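Local coordinates for uncharacterized protein (Bacteroides ovatus CL02T12C04, PDB 6PTM), which is probably an exo-acting carrageenase of glycoside hydrolase family 42, releasing sugars from the ends of carrageenan chains, at residues Val550-Lys562 against Arg710-Asn722. Residues are numbered along the deposited sequence; the frame is centred on the assembly and turned at random.
Sequences VSDYIMSFQRQRK and RVIAKDKNKYIVN. With EDO (1,2-ethanediol), chain E; EDO (1,2-ethanediol), chain F.
Y553 and F557, one turn apart on helix 551-559, lie against the beta hairpin formed by strands 710-713 and 718-722 of the C-terminal antiparallel sheet. F557 is gripped on both faces: I712 CD1 stands 4.0 Å from the ring centroid on one side, N722 CB on the other, both offset toward the rim. At the ring's end, F557 CZ comes 3.6 Å from I720 O, while R710 CB approaches F557 CD1 obliquely. I712 points at the helix; with CG1 between backbone N and carbonyl carbon (chi1 59°), its CD1 lies over the F557 ring and 3.9 Å from S556 CB. The Y553 ring lies across I720, whose CG1 is centred over one face, 3.8 Å from the centroid. Y553 OH abuts K714 CG (3.5 Å) and CE, the side chains crossing at a slant. Were Y553 replaced by alanine, I720 CG1 and CD1 would probably lose their aromatic cover and a gap would open beside K714. W494 NE1 of helix 486-498 is hydrogen-bonded to N722 OD1. At the helix C-terminal end, water 1 donates to F557 O and Q560 OE1 and accepts from R710 NH1. The extended Q560 chain lets NE2 donate a hydrogen bond to V711 O (2.8 Å, N-H...O 160°), the acceptor 7° out of the Q560 amide plane.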
ATOM      1  N   VAL A 550       2.514  -2.432 -21.003  1.00 12.82           N
ATOM      2  CA  VAL A 550       1.059  -2.198 -21.179  1.00 12.70           C
ATOM      3  C   VAL A 550       0.584  -1.060 -20.274  1.00 12.96           C
ATOM      4  O   VAL A 550      -0.591  -1.072 -19.842  1.00 11.82           O
ATOM      5  CB  VAL A 550       0.264  -3.495 -20.952  1.00 12.87           C
ATOM      6  CG1 VAL A 550       0.496  -4.462 -22.079  1.00 13.10           C
ATOM      7  CG2 VAL A 550       0.522  -4.159 -19.605  1.00 13.27           C
ATOM      8  N   SER A 551       1.422  -0.052 -20.049  1.00 13.70           N
ATOM      9  CA  SER A 551       1.177   0.915 -18.953  1.00 14.73           C
ATOM     10  C   SER A 551      -0.075   1.739 -19.261  1.00 15.20           C
ATOM     11  O   SER A 551      -0.710   2.212 -18.302  1.00 14.05           O
ATOM     12  CB  SER A 551       2.376   1.811 -18.686  1.00 14.09           C
ATOM     13  OG  SER A 551       2.682   2.576 -19.833  1.00 13.12           O
ATOM     14  N   ASP A 552      -0.416   1.953 -20.537  1.00 15.24           N
ATOM     15  CA  ASP A 552      -1.691   2.668 -20.846  1.00 16.45           C
ATOM     16  C   ASP A 552      -2.880   1.819 -20.369  1.00 14.69           C
ATOM     17  O   ASP A 552      -3.813   2.383 -19.744  1.00 14.00           O
ATOM     18  CB  ASP A 552      -1.801   3.091 -22.313  1.00 18.43           C
ATOM     19  CG  ASP A 552      -0.813   4.205 -22.689  1.00 24.14           C
ATOM     20  OD1 ASP A 552      -0.593   5.213 -21.867  1.00 25.29           O
ATOM     21  OD2 ASP A 552      -0.261   4.094 -23.816  1.00 28.34           O
ATOM     22  N   TYR A 553      -2.865   0.509 -20.630  1.00 13.72           N
ATOM     23  CA  TYR A 553      -3.928  -0.399 -20.143  1.00 13.97           C
ATOM     24  C   TYR A 553      -3.998  -0.302 -18.601  1.00 14.04           C
ATOM     25  O   TYR A 553      -5.093  -0.171 -18.035  1.00 14.79           O
ATOM     26  CB  TYR A 553      -3.676  -1.832 -20.612  1.00 14.82           C
ATOM     27  CG  TYR A 553      -3.846  -2.080 -22.093  1.00 15.23           C
ATOM     28  CD1 TYR A 553      -4.486  -1.172 -22.931  1.00 15.92           C
ATOM     29  CD2 TYR A 553      -3.365  -3.259 -22.655  1.00 16.13           C
ATOM     30  CE1 TYR A 553      -4.660  -1.451 -24.277  1.00 16.72           C
ATOM     31  CE2 TYR A 553      -3.526  -3.543 -23.996  1.00 15.70           C
ATOM     32  CZ  TYR A 553      -4.185  -2.640 -24.805  1.00 16.52           C
ATOM     33  OH  TYR A 553      -4.355  -2.925 -26.130  1.00 18.46           O
ATOM     34  N   ILE A 554      -2.833  -0.346 -17.945  1.00 14.24           N
ATOM     35  CA  ILE A 554      -2.713  -0.374 -16.470  1.00 13.35           C
ATOM     36  C   ILE A 554      -3.298   0.925 -15.940  1.00 14.05           C
ATOM     37  O   ILE A 554      -4.176   0.876 -15.017  1.00 12.79           O
ATOM     38  CB  ILE A 554      -1.263  -0.639 -16.023  1.00 13.84           C
ATOM     39  CG1 ILE A 554      -0.740  -1.996 -16.494  1.00 13.90           C
ATOM     40  CG2 ILE A 554      -1.149  -0.506 -14.515  1.00 14.07           C
ATOM     41  CD1 ILE A 554      -1.598  -3.188 -16.096  1.00 14.35           C
ATOM     42  N   MET A 555      -2.949   2.067 -16.539  1.00 13.67           N
ATOM     43  CA  MET A 555      -3.520   3.324 -16.002  1.00 13.75           C
ATOM     44  C   MET A 555      -5.035   3.309 -16.234  1.00 14.37           C
ATOM     45  O   MET A 555      -5.720   3.770 -15.354  1.00 13.21           O
ATOM     46  CB  MET A 555      -2.899   4.585 -16.607  1.00 13.31           C
ATOM     47  CG  MET A 555      -1.433   4.726 -16.367  1.00 13.57           C
ATOM     48  SD  MET A 555      -0.971   4.656 -14.599  1.00 14.92           S
ATOM     49  CE  MET A 555      -2.125   5.854 -13.932  1.00 12.90           C
ATOM     50  N   SER A 556      -5.550   2.761 -17.352  1.00 15.27           N
ATOM     51  CA  SER A 556      -7.012   2.671 -17.583  1.00 14.89           C
ATOM     52  C   SER A 556      -7.660   1.805 -16.489  1.00 15.25           C
ATOM     53  O   SER A 556      -8.743   2.207 -15.933  1.00 13.63           O
ATOM     54  CB  SER A 556      -7.339   2.174 -18.952  1.00 15.91           C
ATOM     55  OG  SER A 556      -6.929   3.122 -19.925  1.00 15.70           O
ATOM     56  N   PHE A 557      -7.049   0.673 -16.147  1.00 14.56           N
ATOM     57  CA  PHE A 557      -7.572  -0.167 -15.032  1.00 13.39           C
ATOM     58  C   PHE A 557      -7.530   0.613 -13.710  1.00 12.61           C
ATOM     59  O   PHE A 557      -8.524   0.524 -12.985  1.00 12.51           O
ATOM     60  CB  PHE A 557      -6.819  -1.491 -14.888  1.00 12.75           C
ATOM     61  CG  PHE A 557      -7.108  -2.484 -15.979  1.00 12.63           C
ATOM     62  CD1 PHE A 557      -8.388  -3.004 -16.137  1.00 12.75           C
ATOM     63  CD2 PHE A 557      -6.109  -2.921 -16.831  1.00 11.98           C
ATOM     64  CE1 PHE A 557      -8.661  -3.931 -17.137  1.00 12.81           C
ATOM     65  CE2 PHE A 557      -6.378  -3.877 -17.793  1.00 13.13           C
ATOM     66  CZ  PHE A 557      -7.651  -4.358 -17.967  1.00 12.59           C
ATOM     67  N   GLN A 558      -6.460   1.351 -13.397  1.00 12.48           N
ATOM     68  CA  GLN A 558      -6.342   2.087 -12.097  1.00 11.63           C
ATOM     69  C   GLN A 558      -7.430   3.167 -12.050  1.00 12.32           C
ATOM     70  O   GLN A 558      -8.001   3.438 -10.975  1.00 12.17           O
ATOM     71  CB  GLN A 558      -4.984   2.785 -11.919  1.00 11.39           C
ATOM     72  CG  GLN A 558      -3.784   1.869 -11.652  1.00 10.87           C
ATOM     73  CD  GLN A 558      -2.553   2.679 -11.317  1.00 12.24           C
ATOM     74  OE1 GLN A 558      -2.607   3.935 -11.286  1.00 12.26           O
ATOM     75  NE2 GLN A 558      -1.460   1.980 -11.011  1.00 10.30           N
ATOM     76  N   ARG A 559      -7.683   3.821 -13.182  1.00 13.89           N
ATOM     77  CA  ARG A 559      -8.558   5.024 -13.248  1.00 13.58           C
ATOM     78  C   ARG A 559     -10.008   4.617 -13.477  1.00 14.40           C
ATOM     79  O   ARG A 559     -10.876   5.505 -13.391  1.00 13.50           O
ATOM     80  CB  ARG A 559      -8.151   5.949 -14.395  1.00 13.83           C
ATOM     81  CG  ARG A 559      -6.792   6.597 -14.186  1.00 14.27           C
ATOM     82  CD  ARG A 559      -6.254   7.169 -15.464  1.00 14.46           C
ATOM     83  NE  ARG A 559      -5.013   7.922 -15.272  1.00 15.30           N
ATOM     84  CZ  ARG A 559      -4.243   8.331 -16.281  1.00 17.07           C
ATOM     85  NH1 ARG A 559      -4.574   8.040 -17.538  1.00 16.23           N
ATOM     86  NH2 ARG A 559      -3.163   9.062 -16.045  1.00 16.74           N
ATOM     87  N   GLN A 560     -10.279   3.355 -13.794  1.00 13.92           N
ATOM     88  CA  GLN A 560     -11.664   2.962 -14.167  1.00 14.21           C
ATOM     89  C   GLN A 560     -12.649   3.418 -13.082  1.00 14.45           C
ATOM     90  O   GLN A 560     -12.382   3.213 -11.881  1.00 15.20           O
ATOM     91  CB  GLN A 560     -11.794   1.461 -14.400  1.00 14.46           C
ATOM     92  CG  GLN A 560     -13.136   1.052 -15.000  1.00 15.89           C
ATOM     93  CD  GLN A 560     -13.121  -0.391 -15.427  1.00 16.48           C
ATOM     94  OE1 GLN A 560     -12.755  -1.296 -14.675  1.00 16.83           O
ATOM     95  NE2 GLN A 560     -13.458  -0.615 -16.683  1.00 18.30           N
ATOM     96  N   ARG A 561     -13.782   3.944 -13.523  1.00 13.77           N
ATOM     97  CA  ARG A 561     -14.972   4.262 -12.701  1.00 14.57           C
ATOM     98  C   ARG A 561     -15.191   3.160 -11.664  1.00 14.19           C
ATOM     99  O   ARG A 561     -15.227   1.960 -12.047  1.00 14.38           O
ATOM    100  CB  ARG A 561     -16.189   4.419 -13.614  1.00 15.18           C
ATOM    101  CG  ARG A 561     -17.497   4.749 -12.906  1.00 16.01           C
ATOM    102  CD  ARG A 561     -18.640   4.817 -13.891  1.00 15.74           C
ATOM    103  NE  ARG A 561     -19.943   5.141 -13.326  1.00 15.51           N
ATOM    104  CZ  ARG A 561     -20.402   6.364 -13.076  1.00 17.38           C
ATOM    105  NH1 ARG A 561     -19.615   7.420 -13.201  1.00 17.46           N
ATOM    106  NH2 ARG A 561     -21.655   6.522 -12.675  1.00 17.77           N
ATOM    107  N   LYS A 562     -15.280   3.568 -10.397  1.00 14.67           N
ATOM    108  CA  LYS A 562     -15.687   2.749  -9.234  1.00 15.73           C
ATOM    109  C   LYS A 562     -17.187   2.984  -8.999  1.00 14.88           C
ATOM    110  O   LYS A 562     -17.576   3.909  -8.272  1.00 13.84           O
ATOM    111  CB  LYS A 562     -14.842   3.138  -8.017  1.00 16.29           C
ATOM    112  CG  LYS A 562     -13.328   3.026  -8.163  1.00 17.25           C
ATOM    113  CD  LYS A 562     -12.632   3.373  -6.859  1.00 18.68           C
ATOM    114  CE  LYS A 562     -11.138   3.662  -6.929  1.00 19.93           C
ATOM    115  NZ  LYS A 562     -10.363   2.556  -7.524  1.00 19.72           N
ATOM    116  N   ARG A 710     -11.399  -7.492 -14.321  1.00 13.84           N
ATOM    117  CA  ARG A 710     -11.716  -6.138 -14.811  1.00 13.15           C
ATOM    118  C   ARG A 710     -11.737  -6.193 -16.331  1.00 13.85           C
ATOM    119  O   ARG A 710     -11.058  -7.037 -16.906  1.00 13.71           O
ATOM    120  CB  ARG A 710     -10.664  -5.122 -14.352  1.00 14.60           C
ATOM    121  CG  ARG A 710     -10.517  -4.975 -12.842  1.00 14.65           C
ATOM    122  CD  ARG A 710     -11.752  -4.413 -12.130  1.00 15.21           C
ATOM    123  NE  ARG A 710     -11.516  -4.303 -10.680  1.00 16.20           N
ATOM    124  CZ  ARG A 710     -10.749  -3.378 -10.094  1.00 17.61           C
ATOM    125  NH1 ARG A 710     -10.118  -2.445 -10.807  1.00 16.96           N
ATOM    126  NH2 ARG A 710     -10.577  -3.414  -8.782  1.00 18.33           N
ATOM    127  N   VAL A 711     -12.498  -5.302 -16.956  1.00 13.63           N
ATOM    128  CA  VAL A 711     -12.588  -5.209 -18.426  1.00 14.22           C
ATOM    129  C   VAL A 711     -12.508  -3.743 -18.837  1.00 13.78           C
ATOM    130  O   VAL A 711     -13.290  -2.939 -18.289  1.00 15.20           O
ATOM    131  CB  VAL A 711     -13.882  -5.866 -18.929  1.00 13.32           C
ATOM    132  CG1 VAL A 711     -13.909  -5.899 -20.459  1.00 14.09           C
ATOM    133  CG2 VAL A 711     -14.033  -7.250 -18.336  1.00 13.45           C
ATOM    134  N   ILE A 712     -11.625  -3.436 -19.788  1.00 14.01           N
ATOM    135  CA  ILE A 712     -11.576  -2.104 -20.445  1.00 15.13           C
ATOM    136  C   ILE A 712     -11.749  -2.297 -21.950  1.00 16.28           C
ATOM    137  O   ILE A 712     -11.448  -3.402 -22.444  1.00 15.98           O
ATOM    138  CB  ILE A 712     -10.284  -1.350 -20.104  1.00 15.45           C
ATOM    139  CG1 ILE A 712      -9.049  -2.134 -20.531  1.00 15.75           C
ATOM    140  CG2 ILE A 712     -10.264  -0.972 -18.631  1.00 15.75           C
ATOM    141  CD1 ILE A 712      -7.755  -1.396 -20.381  1.00 15.87           C
ATOM    142  N   ALA A 713     -12.217  -1.249 -22.629  1.00 17.17           N
ATOM    143  CA  ALA A 713     -12.394  -1.184 -24.093  1.00 18.93           C
ATOM    144  C   ALA A 713     -11.049  -0.851 -24.690  1.00 20.40           C
ATOM    145  O   ALA A 713     -10.447   0.097 -24.203  1.00 22.39           O
ATOM    146  CB  ALA A 713     -13.403  -0.123 -24.440  1.00 20.92           C
ATOM    147  N   LYS A 714     -10.593  -1.627 -25.658  1.00 19.27           N
ATOM    148  CA  LYS A 714      -9.405  -1.333 -26.497  1.00 22.70           C
ATOM    149  C   LYS A 714      -9.906  -0.545 -27.705  1.00 25.31           C
ATOM    150  O   LYS A 714      -9.246   0.434 -28.075  1.00 24.55           O
ATOM    151  CB  LYS A 714      -8.741  -2.635 -26.948  1.00 23.04           C
ATOM    152  CG  LYS A 714      -7.456  -2.504 -27.765  1.00 25.96           C
ATOM    153  CD  LYS A 714      -7.336  -3.607 -28.797  1.00 30.25           C
ATOM    154  CE  LYS A 714      -5.935  -4.018 -29.202  1.00 31.46           C
ATOM    155  NZ  LYS A 714      -5.235  -2.887 -29.814  1.00 35.05           N
ATOM    156  N   ASP A 715     -11.056  -0.959 -28.265  1.00 29.95           N
ATOM    157  CA  ASP A 715     -11.737  -0.262 -29.391  1.00 31.92           C
ATOM    158  C   ASP A 715     -13.188  -0.738 -29.519  1.00 32.05           C
ATOM    159  O   ASP A 715     -13.747  -1.281 -28.515  1.00 32.36           O
ATOM    160  CB  ASP A 715     -10.911  -0.405 -30.672  1.00 34.12           C
ATOM    161  CG  ASP A 715     -10.870  -1.798 -31.250  1.00 41.65           C
ATOM    162  OD1 ASP A 715      -9.883  -2.082 -31.957  1.00 50.87           O
ATOM    163  OD2 ASP A 715     -11.822  -2.578 -30.999  1.00 46.72           O
ATOM    164  N   LYS A 716     -13.773  -0.522 -30.701  1.00 32.54           N
ATOM    165  CA  LYS A 716     -15.192  -0.812 -31.041  1.00 35.61           C
ATOM    166  C   LYS A 716     -15.572  -2.210 -30.535  1.00 34.55           C
ATOM    167  O   LYS A 716     -16.551  -2.315 -29.787  1.00 35.96           O
ATOM    168  CB  LYS A 716     -15.428  -0.726 -32.555  1.00 34.62           C
ATOM    169  N   ASN A 717     -14.844  -3.252 -30.916  1.00 27.77           N
ATOM    170  CA  ASN A 717     -15.319  -4.624 -30.605  1.00 31.00           C
ATOM    171  C   ASN A 717     -14.203  -5.427 -29.920  1.00 26.99           C
ATOM    172  O   ASN A 717     -14.246  -6.658 -30.010  1.00 21.76           O
ATOM    173  CB  ASN A 717     -15.909  -5.281 -31.865  1.00 34.10           C
ATOM    174  CG  ASN A 717     -17.400  -5.036 -32.065  1.00 42.20           C
ATOM    175  OD1 ASN A 717     -18.176  -4.787 -31.127  1.00 43.94           O
ATOM    176  ND2 ASN A 717     -17.832  -5.154 -33.308  1.00 47.30           N
ATOM    177  N   LYS A 718     -13.279  -4.762 -29.215  1.00 25.06           N
ATOM    178  CA  LYS A 718     -12.142  -5.433 -28.559  1.00 21.96           C
ATOM    179  C   LYS A 718     -11.989  -4.908 -27.146  1.00 19.43           C
ATOM    180  O   LYS A 718     -12.070  -3.692 -26.953  1.00 19.29           O
ATOM    181  CB  LYS A 718     -10.838  -5.214 -29.315  1.00 26.81           C
ATOM    182  CG  LYS A 718     -10.747  -5.845 -30.694  1.00 29.33           C
ATOM    183  CD  LYS A 718      -9.378  -5.653 -31.302  1.00 34.32           C
ATOM    184  CE  LYS A 718      -9.325  -5.937 -32.784  1.00 38.64           C
ATOM    185  NZ  LYS A 718     -10.075  -4.894 -33.518  1.00 45.49           N
ATOM    186  N   TYR A 719     -11.737  -5.826 -26.220  1.00 16.58           N
ATOM    187  CA  TYR A 719     -11.732  -5.585 -24.768  1.00 15.93           C
ATOM    188  C   TYR A 719     -10.445  -6.177 -24.195  1.00 14.68           C
ATOM    189  O   TYR A 719      -9.973  -7.202 -24.692  1.00 15.05           O
ATOM    190  CB  TYR A 719     -13.011  -6.138 -24.143  1.00 16.38           C
ATOM    191  CG  TYR A 719     -14.237  -5.435 -24.668  1.00 18.47           C
ATOM    192  CD1 TYR A 719     -14.647  -4.223 -24.142  1.00 17.20           C
ATOM    193  CD2 TYR A 719     -14.904  -5.912 -25.795  1.00 19.88           C
ATOM    194  CE1 TYR A 719     -15.736  -3.548 -24.658  1.00 18.34           C
ATOM    195  CE2 TYR A 719     -15.988  -5.237 -26.332  1.00 20.41           C
ATOM    196  CZ  TYR A 719     -16.390  -4.044 -25.774  1.00 20.01           C
ATOM    197  OH  TYR A 719     -17.459  -3.398 -26.300  1.00 19.84           O
ATOM    198  N   ILE A 720      -9.913  -5.539 -23.169  1.00 13.14           N
ATOM    199  CA  ILE A 720      -8.734  -6.049 -22.410  1.00 14.65           C
ATOM    200  C   ILE A 720      -9.266  -6.560 -21.083  1.00 13.37           C
ATOM    201  O   ILE A 720      -9.948  -5.805 -20.387  1.00 15.00           O
ATOM    202  CB  ILE A 720      -7.615  -5.008 -22.230  1.00 13.18           C
ATOM    203  CG1 ILE A 720      -7.236  -4.320 -23.546  1.00 14.12           C
ATOM    204  CG2 ILE A 720      -6.431  -5.665 -21.561  1.00 13.04           C
ATOM    205  CD1 ILE A 720      -6.784  -5.248 -24.657  1.00 14.16           C
ATOM    206  N   VAL A 721      -9.065  -7.836 -20.823  1.00 14.22           N
ATOM    207  CA  VAL A 721      -9.598  -8.482 -19.588  1.00 13.90           C
ATOM    208  C   VAL A 721      -8.422  -8.757 -18.661  1.00 14.05           C
ATOM    209  O   VAL A 721      -7.449  -9.373 -19.116  1.00 15.23           O
ATOM    210  CB  VAL A 721     -10.347  -9.778 -19.911  1.00 14.45           C
ATOM    211  CG1 VAL A 721     -10.843 -10.460 -18.646  1.00 13.85           C
ATOM    212  CG2 VAL A 721     -11.483  -9.521 -20.894  1.00 14.64           C
ATOM    213  N   ASN A 722      -8.503  -8.303 -17.417  1.00 14.79           N
ATOM    214  CA  ASN A 722      -7.466  -8.528 -16.394  1.00 13.53           C
ATOM    215  C   ASN A 722      -8.047  -9.500 -15.367  1.00 13.16           C
ATOM    216  O   ASN A 722      -9.158  -9.236 -14.867  1.00 11.78           O
ATOM    217  CB  ASN A 722      -7.074  -7.208 -15.748  1.00 14.13           C
ATOM    218  CG  ASN A 722      -6.046  -7.415 -14.656  1.00 14.75           C
ATOM    219  OD1 ASN A 722      -4.890  -7.659 -14.959  1.00 14.08           O
ATOM    220  ND2 ASN A 722      -6.490  -7.437 -13.413  1.00 15.44           N
TER
HETATM  221  C1  EDO E 804     -16.043  -1.172 -20.972  1.00 31.47           C
HETATM  222  O1  EDO E 804     -15.243  -0.771 -19.873  1.00 35.76           O
HETATM  223  C2  EDO E 804     -15.996  -2.649 -21.070  1.00 29.46           C
HETATM  224  O2  EDO E 804     -16.517  -3.360 -19.957  1.00 23.20           O
HETATM  225  C1  EDO F 805     -17.694  -1.241 -17.069  1.00 29.98           C
HETATM  226  O1  EDO F 805     -17.004  -0.261 -17.862  1.00 33.46           O
HETATM  227  C2  EDO F 805     -16.769  -2.187 -16.419  1.00 28.55           C
HETATM  228  O2  EDO F 805     -16.122  -3.101 -17.307  1.00 22.50           O
HETATM  229  O   HOH W   1     -10.171  -1.575 -13.485  1.00 10.67           O
HETATM  230  O   HOH W   2      -8.402  -0.157 -10.058  1.00 13.27           O
HETATM  231  O   HOH W   3     -14.148  -3.532 -15.264  1.00 13.42           O